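Local coordinates for Di-haem cytochrome c peroxidase family protein (PDB 6NX0), which carries two covalently bound c-type hemes and probably acts as a peroxidase, using electrons from a donor to reduce hydrogen peroxide, at residues G149-P152 against G153-S156; R333-P336 against A337-D340; A280-T283 against P284-R288. One frame throughout, in Å; residues are numbered along the deposited sequence.

In the fold
All three are local surface contacts, two at turns and one at a helix start. Interaction 1 bends the loop after helix 138-142 beside the heme that carries an iron-bound water, holding its turn with backbone bonds and a guanidinium-imidazole stack. Interaction 2, in the loop between strand 324-325 and helix 348-354, is its neighbour: Phe155 and Ser156 pack against Pro336 and Leu335, with centres about 14 Å apart. Its chemistry is mainly backbone and water. Interaction 3 lies on the opposite side of the chain's centre from interaction 1, their nearest atoms about 32 Å apart, and caps the start of helix 284-293 with a side-chain and backbone network away from the heme-binding residues.

Interaction 1. Residues G149-P152 against G153-S156; sequences GSRP and GHFS. With HEC (heme c), chain B.
Arg151 and His154 hold the contact by stacking one flat group on the other. The guanidinium lies over one face of the imidazole with the two planes only 11° apart and their centres 3.9 Å apart, an offset, nearly parallel stack. NH2 of Arg151 sits toward the rim of the ring, 3.4 Å from CE1 of His154, while NE2 of His154 lies beneath the centre of the guanidinium. The arginine reaches this place by a bend at chi3 (-71°), which turns its end back over the ring. Both polar ends are tied outside the turn, Arg151 NH2 to Pro209 O and His154 ND1 to Asp210 OD1, which should limit how far either plane can rotate.

Backbone bonds close the turn. His154 N donates to Arg151 O at 3.2 Å, completing a type II beta turn with Pro152 and Gly153 at its two central positions. Gly153 has the positive phi (79°) that this turn type needs in its third residue. A second, shorter bond runs from Gly149 N to His154 O at 2.8 Å, so the residues entering the turn are tied to those leaving it.

Van der Waals contact links the loop to heme c. Gly149 CA lies 4.0 Å from CBC of the heme, and Ser156 OG comes within 3.7 Å of the same carbon. Ser156 OG is itself hydrogen-bonded to Glu211 OE2. The iron of this heme carries water 1, at 2.2 Å from the water oxygen, and His126 as its protein ligand.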
loop_
_atom_site.group_PDB
_atom_site.type_symbol
_atom_site.label_atom_id
_atom_site.label_comp_id
_atom_site.label_asym_id
_atom_site.label_seq_id
_atom_site.Cartn_x
_atom_site.Cartn_y
_atom_site.Cartn_z
ATOM N N GLY A 149 5.551 -0.950 -16.922
ATOM C CA GLY A 149 6.505 0.145 -16.886
ATOM C C GLY A 149 6.599 0.877 -18.208
ATOM O O GLY A 149 5.705 0.825 -19.054
ATOM N N SER A 150 7.706 1.592 -18.366
ATOM C CA SER A 150 7.869 2.535 -19.463
ATOM C C SER A 150 8.082 1.874 -20.816
ATOM O O SER A 150 8.068 2.593 -21.827
ATOM C CB SER A 150 9.065 3.449 -19.188
ATOM O OG SER A 150 10.252 2.699 -19.274
ATOM N N ARG A 151 8.337 0.568 -20.862
ATOM C CA ARG A 151 8.602 -0.176 -22.085
ATOM C C ARG A 151 7.666 -1.370 -22.205
ATOM O O ARG A 151 7.252 -1.954 -21.201
ATOM C CB ARG A 151 10.054 -0.670 -22.117
ATOM C CG ARG A 151 11.082 0.443 -22.211
ATOM C CD ARG A 151 12.493 -0.109 -22.107
ATOM N NE ARG A 151 12.798 -0.558 -20.756
ATOM C CZ ARG A 151 13.940 -1.106 -20.377
ATOM N NH1 ARG A 151 14.908 -1.300 -21.268
ATOM N NH2 ARG A 151 14.127 -1.466 -19.122
ATOM N N PRO A 152 7.347 -1.785 -23.427
ATOM C CA PRO A 152 6.635 -3.054 -23.590
ATOM C C PRO A 152 7.404 -4.177 -22.914
ATOM O O PRO A 152 8.636 -4.223 -22.945
ATOM C CB PRO A 152 6.573 -3.240 -25.111
ATOM C CG PRO A 152 6.831 -1.885 -25.682
ATOM C CD PRO A 152 7.731 -1.198 -24.717
ATOM N N GLY A 153 6.668 -5.088 -22.289
ATOM C CA GLY A 153 7.298 -6.245 -21.707
ATOM C C GLY A 153 7.967 -6.021 -20.372
ATOM O O GLY A 153 8.572 -6.955 -19.835
ATOM N N HIS A 154 7.894 -4.821 -19.818
ATOM C CA HIS A 154 8.435 -4.546 -18.498
ATOM C C HIS A 154 7.283 -4.213 -17.568
ATOM O O HIS A 154 6.420 -3.400 -17.910
ATOM C CB HIS A 154 9.448 -3.409 -18.552
ATOM C CG HIS A 154 10.700 -3.799 -19.260
ATOM N ND1 HIS A 154 11.818 -4.248 -18.596
ATOM C CD2 HIS A 154 10.974 -3.905 -20.583
ATOM C CE1 HIS A 154 12.750 -4.570 -19.482
ATOM N NE2 HIS A 154 12.265 -4.361 -20.691
ATOM N N PHE A 155 7.262 -4.858 -16.407
ATOM C CA PHE A 155 6.208 -4.652 -15.415
ATOM C C PHE A 155 6.810 -4.495 -14.027
ATOM O O PHE A 155 7.901 -4.994 -13.738
ATOM C CB PHE A 155 5.213 -5.831 -15.403
ATOM C CG PHE A 155 4.574 -6.090 -16.739
ATOM C CD1 PHE A 155 5.182 -6.919 -17.656
ATOM C CD2 PHE A 155 3.371 -5.500 -17.078
ATOM C CE1 PHE A 155 4.606 -7.151 -18.883
ATOM C CE2 PHE A 155 2.788 -5.730 -18.305
ATOM C CZ PHE A 155 3.423 -6.547 -19.221
ATOM N N SER A 156 6.082 -3.770 -13.183
ATOM C CA SER A 156 6.387 -3.695 -11.762
ATOM C C SER A 156 6.515 -5.093 -11.167
ATOM O O SER A 156 5.905 -6.047 -11.644
ATOM C CB SER A 156 5.272 -2.920 -11.038
ATOM O OG SER A 156 5.251 -1.561 -11.445
HETATM FE FE HEC B . 4.498 4.355 -7.277
HETATM C CHA HEC B . 4.321 2.404 -4.419
HETATM C CHB HEC B . 4.780 7.133 -5.346
HETATM C CHC HEC B . 5.635 6.147 -9.983
HETATM C CHD HEC B . 4.385 1.533 -9.250
HETATM N NA HEC B . 4.450 4.700 -5.277
HETATM C C1A HEC B . 4.403 3.763 -4.264
HETATM C C2A HEC B . 4.392 4.453 -3.004
HETATM C C3A HEC B . 4.408 5.767 -3.271
HETATM C C4A HEC B . 4.543 5.946 -4.694
HETATM C CMA HEC B . 4.503 6.904 -2.261
HETATM C CAA HEC B . 4.369 3.773 -1.623
HETATM C CBA HEC B . 2.944 3.681 -1.106
HETATM C CGA HEC B . 2.821 2.886 0.168
HETATM O O1A HEC B . 1.689 2.923 0.735
HETATM O O2A HEC B . 3.775 2.128 0.522
HETATM N NB HEC B . 5.119 6.256 -7.618
HETATM C C1B HEC B . 5.178 7.253 -6.654
HETATM C C2B HEC B . 5.672 8.448 -7.282
HETATM C C3B HEC B . 6.012 8.160 -8.543
HETATM C C4B HEC B . 5.631 6.788 -8.781
HETATM C CMB HEC B . 5.841 9.786 -6.555
HETATM C CAB HEC B . 6.563 9.097 -9.636
HETATM C CBB HEC B . 7.996 9.546 -9.258
HETATM N NC HEC B . 4.902 3.927 -9.227
HETATM C C1C HEC B . 5.317 4.840 -10.188
HETATM C C2C HEC B . 5.166 4.194 -11.473
HETATM C C3C HEC B . 4.787 2.925 -11.302
HETATM C C4C HEC B . 4.646 2.725 -9.874
HETATM C CMC HEC B . 5.309 4.925 -12.818
HETATM C CAC HEC B . 4.188 1.985 -12.363
HETATM C CBC HEC B . 5.240 1.538 -13.386
HETATM N ND HEC B . 4.324 2.368 -6.901
HETATM C C1D HEC B . 4.272 1.368 -7.892
HETATM C C2D HEC B . 4.240 0.087 -7.234
HETATM C C3D HEC B . 4.289 0.349 -5.772
HETATM C C4D HEC B . 4.332 1.778 -5.628
HETATM C CMD HEC B . 4.287 -1.263 -7.922
HETATM C CAD HEC B . 4.325 -0.697 -4.642
HETATM C CBD HEC B . 5.708 -1.306 -4.661
HETATM C CGD HEC B . 6.048 -2.067 -3.391
HETATM O O1D HEC B . 5.185 -2.141 -2.490
HETATM O O2D HEC B . 7.171 -2.646 -3.377
HETATM O O HOH W 1 6.590 3.796 -6.952
#

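Interaction 2. Residues R333-P336 against A337-D340; sequences RALP and ANRD
Leu335 CB and CD1 lie on one side of the Asn338 amide plane, near its ND2 end. ND2 is 3.9 Å from Leu335 CB, and the two side chains run side by side in the same direction. ND2 also donates to Asn332 O, which should fix the amide's rotation beside the leucine.

The motif here is a pair of overlapping type I beta turns in the loop between strand 324-325 and helix 348-354. Asn338 N gives its hydrogen to Leu335 O at 2.9 Å over a rather bent path (141°). One residue on, Arg339 N donates to Pro336 O at 3.1 Å, and this bond is straighter (164°). Pro336, at the first corner, has no N-H to offer, and its phi of -54° suits that place.

Leu335 is buried, touching Val146 and, through CD2, Ser156 O of the segment 153-156. Pro336 and Arg339 are largely exposed, although the proline CG packs on Phe155. Asn338 O accepts from Arg331 NH2, a further tie from the preceding chain. Pro336 O accepts twice, from Arg339 N and from water 2: CB and CG of Arg339 pass alongside it, each at 3.4 Å, and water 2 donates to it at 2.9 Å while accepting only a weak bond from Asp340 N.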
loop_
_atom_site.group_PDB
_atom_site.type_symbol
_atom_site.label_atom_id
_atom_site.label_comp_id
_atom_site.label_asym_id
_atom_site.label_seq_id
_atom_site.Cartn_x
_atom_site.Cartn_y
_atom_site.Cartn_z
ATOM N N ARG A 333 1.131 -16.664 -11.010
ATOM C CA ARG A 333 1.997 -17.401 -11.909
ATOM C C ARG A 333 2.276 -16.639 -13.198
ATOM O O ARG A 333 3.138 -17.075 -13.983
ATOM C CB ARG A 333 1.381 -18.772 -12.193
ATOM C CG ARG A 333 1.266 -19.638 -10.931
ATOM C CD ARG A 333 0.378 -20.858 -11.153
ATOM N NE ARG A 333 -0.952 -20.422 -11.571
ATOM C CZ ARG A 333 -1.912 -21.216 -12.033
ATOM N NH1 ARG A 333 -1.717 -22.522 -12.137
ATOM N NH2 ARG A 333 -3.077 -20.688 -12.388
ATOM N N ALA A 334 1.588 -15.526 -13.428
ATOM C CA ALA A 334 1.821 -14.693 -14.599
ATOM C C ALA A 334 2.819 -13.561 -14.345
ATOM O O ALA A 334 3.137 -12.812 -15.281
ATOM C CB ALA A 334 0.495 -14.123 -15.110
ATOM N N LEU A 335 3.323 -13.397 -13.123
ATOM C CA LEU A 335 4.359 -12.400 -12.892
ATOM C C LEU A 335 5.694 -12.859 -13.475
ATOM O O LEU A 335 6.111 -13.990 -13.226
ATOM C CB LEU A 335 4.553 -12.140 -11.403
ATOM C CG LEU A 335 3.634 -11.173 -10.704
ATOM C CD1 LEU A 335 3.944 -11.165 -9.212
ATOM C CD2 LEU A 335 3.791 -9.750 -11.238
ATOM N N PRO A 336 6.413 -11.996 -14.209
ATOM C CA PRO A 336 7.664 -12.436 -14.851
ATOM C C PRO A 336 8.672 -13.073 -13.913
ATOM O O PRO A 336 9.234 -14.129 -14.251
ATOM C CB PRO A 336 8.177 -11.135 -15.479
ATOM C CG PRO A 336 6.936 -10.394 -15.831
ATOM C CD PRO A 336 5.949 -10.696 -14.732
ATOM N N ALA A 337 8.891 -12.506 -12.727
ATOM C CA ALA A 337 9.908 -13.069 -11.837
ATOM C C ALA A 337 9.542 -14.474 -11.392
ATOM O O ALA A 337 10.440 -15.260 -11.068
ATOM C CB ALA A 337 10.119 -12.189 -10.600
ATOM N N ASN A 338 8.264 -14.818 -11.408
ATOM C CA ASN A 338 7.830 -16.112 -10.922
ATOM C C ASN A 338 8.027 -17.215 -11.950
ATOM O O ASN A 338 7.752 -18.375 -11.634
ATOM C CB ASN A 338 6.362 -16.043 -10.493
ATOM C CG ASN A 338 6.190 -15.432 -9.117
ATOM O OD1 ASN A 338 7.140 -15.353 -8.333
ATOM N ND2 ASN A 338 4.973 -14.986 -8.808
ATOM N N ARG A 339 8.502 -16.887 -13.160
ATOM C CA ARG A 339 8.874 -17.939 -14.100
ATOM C C ARG A 339 9.981 -18.804 -13.543
ATOM O O ARG A 339 10.085 -19.988 -13.895
ATOM C CB ARG A 339 9.322 -17.327 -15.429
ATOM C CG ARG A 339 8.232 -16.684 -16.229
ATOM C CD ARG A 339 8.818 -16.060 -17.498
ATOM N NE ARG A 339 9.198 -17.054 -18.511
ATOM C CZ ARG A 339 10.441 -17.462 -18.772
ATOM N NH1 ARG A 339 11.474 -16.984 -18.104
ATOM N NH2 ARG A 339 10.647 -18.373 -19.711
ATOM N N ASP A 340 10.829 -18.234 -12.701
ATOM C CA ASP A 340 11.821 -18.994 -11.964
ATOM C C ASP A 340 11.134 -19.645 -10.765
ATOM O O ASP A 340 10.732 -18.936 -9.833
ATOM C CB ASP A 340 12.952 -18.074 -11.530
ATOM C CG ASP A 340 14.008 -18.790 -10.698
ATOM O OD1 ASP A 340 13.844 -19.986 -10.409
ATOM O OD2 ASP A 340 15.001 -18.136 -10.333
HETATM O O HOH W 2 11.877 -15.332 -14.116
#

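Interaction 3. Residues A280-T283 against P284-R288; sequences APLT and PQEMR
The backbone passes from an extended Thr283 into helical geometry at Pro284, and Thr283 O accepts the first helical bond, from Met287 N at 2.9 Å. The motif is a capping box at the start of helix 284-293, with Thr283 as N-cap and Glu286 three residues on, each side chain bonding to the other's backbone N-H.

In one half of the box Glu286 N donates to Thr283 OG1 at 3.0 Å. A chi1 of 70° sets OG1 between the backbone N and the carbonyl carbon, where it can meet Glu286 N. In the other half Thr283 N donates to Glu286 OE1 at 2.9 Å in an almost straight bond (175°), meeting the oxygen from above the carboxylate plane. The extended glutamate crosses the threonine side chain at a slant, its CG 3.2 Å from Thr283 OG1. Arg271 NH2, on helix 271-276, forms a salt bridge to the same OE1, so this oxygen joins the cap to the preceding helix. Pro284, first in the helix, has no amide hydrogen that would need a partner.

Apolar groups bracket the cap. Leu282, just before the N-cap, and Met287 meet in a hydrophobic staple, with Leu282 CB 4.0 Å from Met287 SD, and both pack on Tyr275. Leu282 CB also lies 3.4 Å from Glu286 OE1.

Asp449 of helix 444-455 takes a hydrogen bond from Gln285 NE2 and a salt bridge from Arg288 NE. The other end of the Gln285 amide is reached by water 3, which donates to OE1 at 3.0 Å and lies 2.8 Å from Thr283 OG1.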
loop_
_atom_site.group_PDB
_atom_site.type_symbol
_atom_site.label_atom_id
_atom_site.label_comp_id
_atom_site.label_asym_id
_atom_site.label_seq_id
_atom_site.Cartn_x
_atom_site.Cartn_y
_atom_site.Cartn_z
ATOM N N ALA A 280 -25.095 9.976 8.529
ATOM C CA ALA A 280 -25.832 9.516 7.349
ATOM C C ALA A 280 -25.798 7.995 7.322
ATOM O O ALA A 280 -24.705 7.422 7.290
ATOM C CB ALA A 280 -25.219 10.074 6.082
ATOM N N PRO A 281 -26.934 7.300 7.358
ATOM C CA PRO A 281 -26.898 5.864 7.652
ATOM C C PRO A 281 -26.379 5.025 6.495
ATOM O O PRO A 281 -26.527 5.374 5.323
ATOM C CB PRO A 281 -28.366 5.514 7.934
ATOM C CG PRO A 281 -29.059 6.793 8.108
ATOM C CD PRO A 281 -28.326 7.784 7.274
ATOM N N LEU A 282 -25.816 3.878 6.846
ATOM C CA LEU A 282 -25.510 2.824 5.893
ATOM C C LEU A 282 -26.701 1.881 5.778
ATOM O O LEU A 282 -27.645 1.931 6.580
ATOM C CB LEU A 282 -24.273 2.054 6.334
ATOM C CG LEU A 282 -23.013 2.901 6.514
ATOM C CD1 LEU A 282 -21.873 2.036 6.998
ATOM C CD2 LEU A 282 -22.655 3.580 5.207
ATOM N N THR A 283 -26.637 0.976 4.805
ATOM C CA THR A 283 -27.723 0.019 4.630
ATOM C C THR A 283 -27.635 -1.085 5.675
ATOM O O THR A 283 -26.569 -1.340 6.242
ATOM C CB THR A 283 -27.681 -0.627 3.246
ATOM O OG1 THR A 283 -26.549 -1.507 3.171
ATOM C CG2 THR A 283 -27.613 0.413 2.122
ATOM N N PRO A 284 -28.741 -1.772 5.944
ATOM C CA PRO A 284 -28.663 -2.923 6.849
ATOM C C PRO A 284 -27.574 -3.921 6.465
ATOM O O PRO A 284 -26.849 -4.397 7.350
ATOM C CB PRO A 284 -30.072 -3.515 6.762
ATOM C CG PRO A 284 -30.934 -2.299 6.526
ATOM C CD PRO A 284 -30.136 -1.415 5.615
ATOM N N GLN A 285 -27.436 -4.247 5.178
ATOM C CA GLN A 285 -26.381 -5.166 4.762
ATOM C C GLN A 285 -25.007 -4.605 5.080
ATOM O O GLN A 285 -24.129 -5.342 5.543
ATOM C CB GLN A 285 -26.485 -5.466 3.273
ATOM C CG GLN A 285 -25.343 -6.349 2.796
ATOM C CD GLN A 285 -25.402 -6.670 1.332
ATOM O OE1 GLN A 285 -25.740 -5.814 0.506
ATOM N NE2 GLN A 285 -25.051 -7.903 0.987
ATOM N N GLU A 286 -24.780 -3.326 4.781
ATOM C CA GLU A 286 -23.480 -2.711 5.086
ATOM C C GLU A 286 -23.190 -2.769 6.581
ATOM O O GLU A 286 -22.053 -3.045 7.000
ATOM C CB GLU A 286 -23.434 -1.271 4.550
ATOM C CG GLU A 286 -23.384 -1.207 3.007
ATOM C CD GLU A 286 -23.812 0.114 2.410
ATOM O OE1 GLU A 286 -24.276 0.998 3.152
ATOM O OE2 GLU A 286 -23.645 0.283 1.177
ATOM N N MET A 287 -24.214 -2.547 7.410
ATOM C CA MET A 287 -24.040 -2.677 8.853
ATOM C C MET A 287 -23.749 -4.124 9.261
ATOM O O MET A 287 -22.949 -4.354 10.179
ATOM C CB MET A 287 -25.284 -2.136 9.575
ATOM C CG MET A 287 -25.492 -0.633 9.427
ATOM S SD MET A 287 -24.126 0.386 9.994
ATOM C CE MET A 287 -24.174 0.095 11.769
ATOM N N ARG A 288 -24.365 -5.118 8.612
ATOM C CA ARG A 288 -23.988 -6.503 8.910
ATOM C C ARG A 288 -22.525 -6.735 8.592
ATOM O O ARG A 288 -21.816 -7.426 9.334
ATOM C CB ARG A 288 -24.846 -7.498 8.143
ATOM C CG ARG A 288 -26.276 -7.563 8.607
ATOM C CD ARG A 288 -26.951 -8.810 8.102
ATOM N NE ARG A 288 -26.936 -8.963 6.653
ATOM C CZ ARG A 288 -27.807 -8.382 5.825
ATOM N NH1 ARG A 288 -28.762 -7.586 6.301
ATOM N NH2 ARG A 288 -27.715 -8.586 4.522
HETATM O O HOH W 3 -25.988 -2.796 0.734
#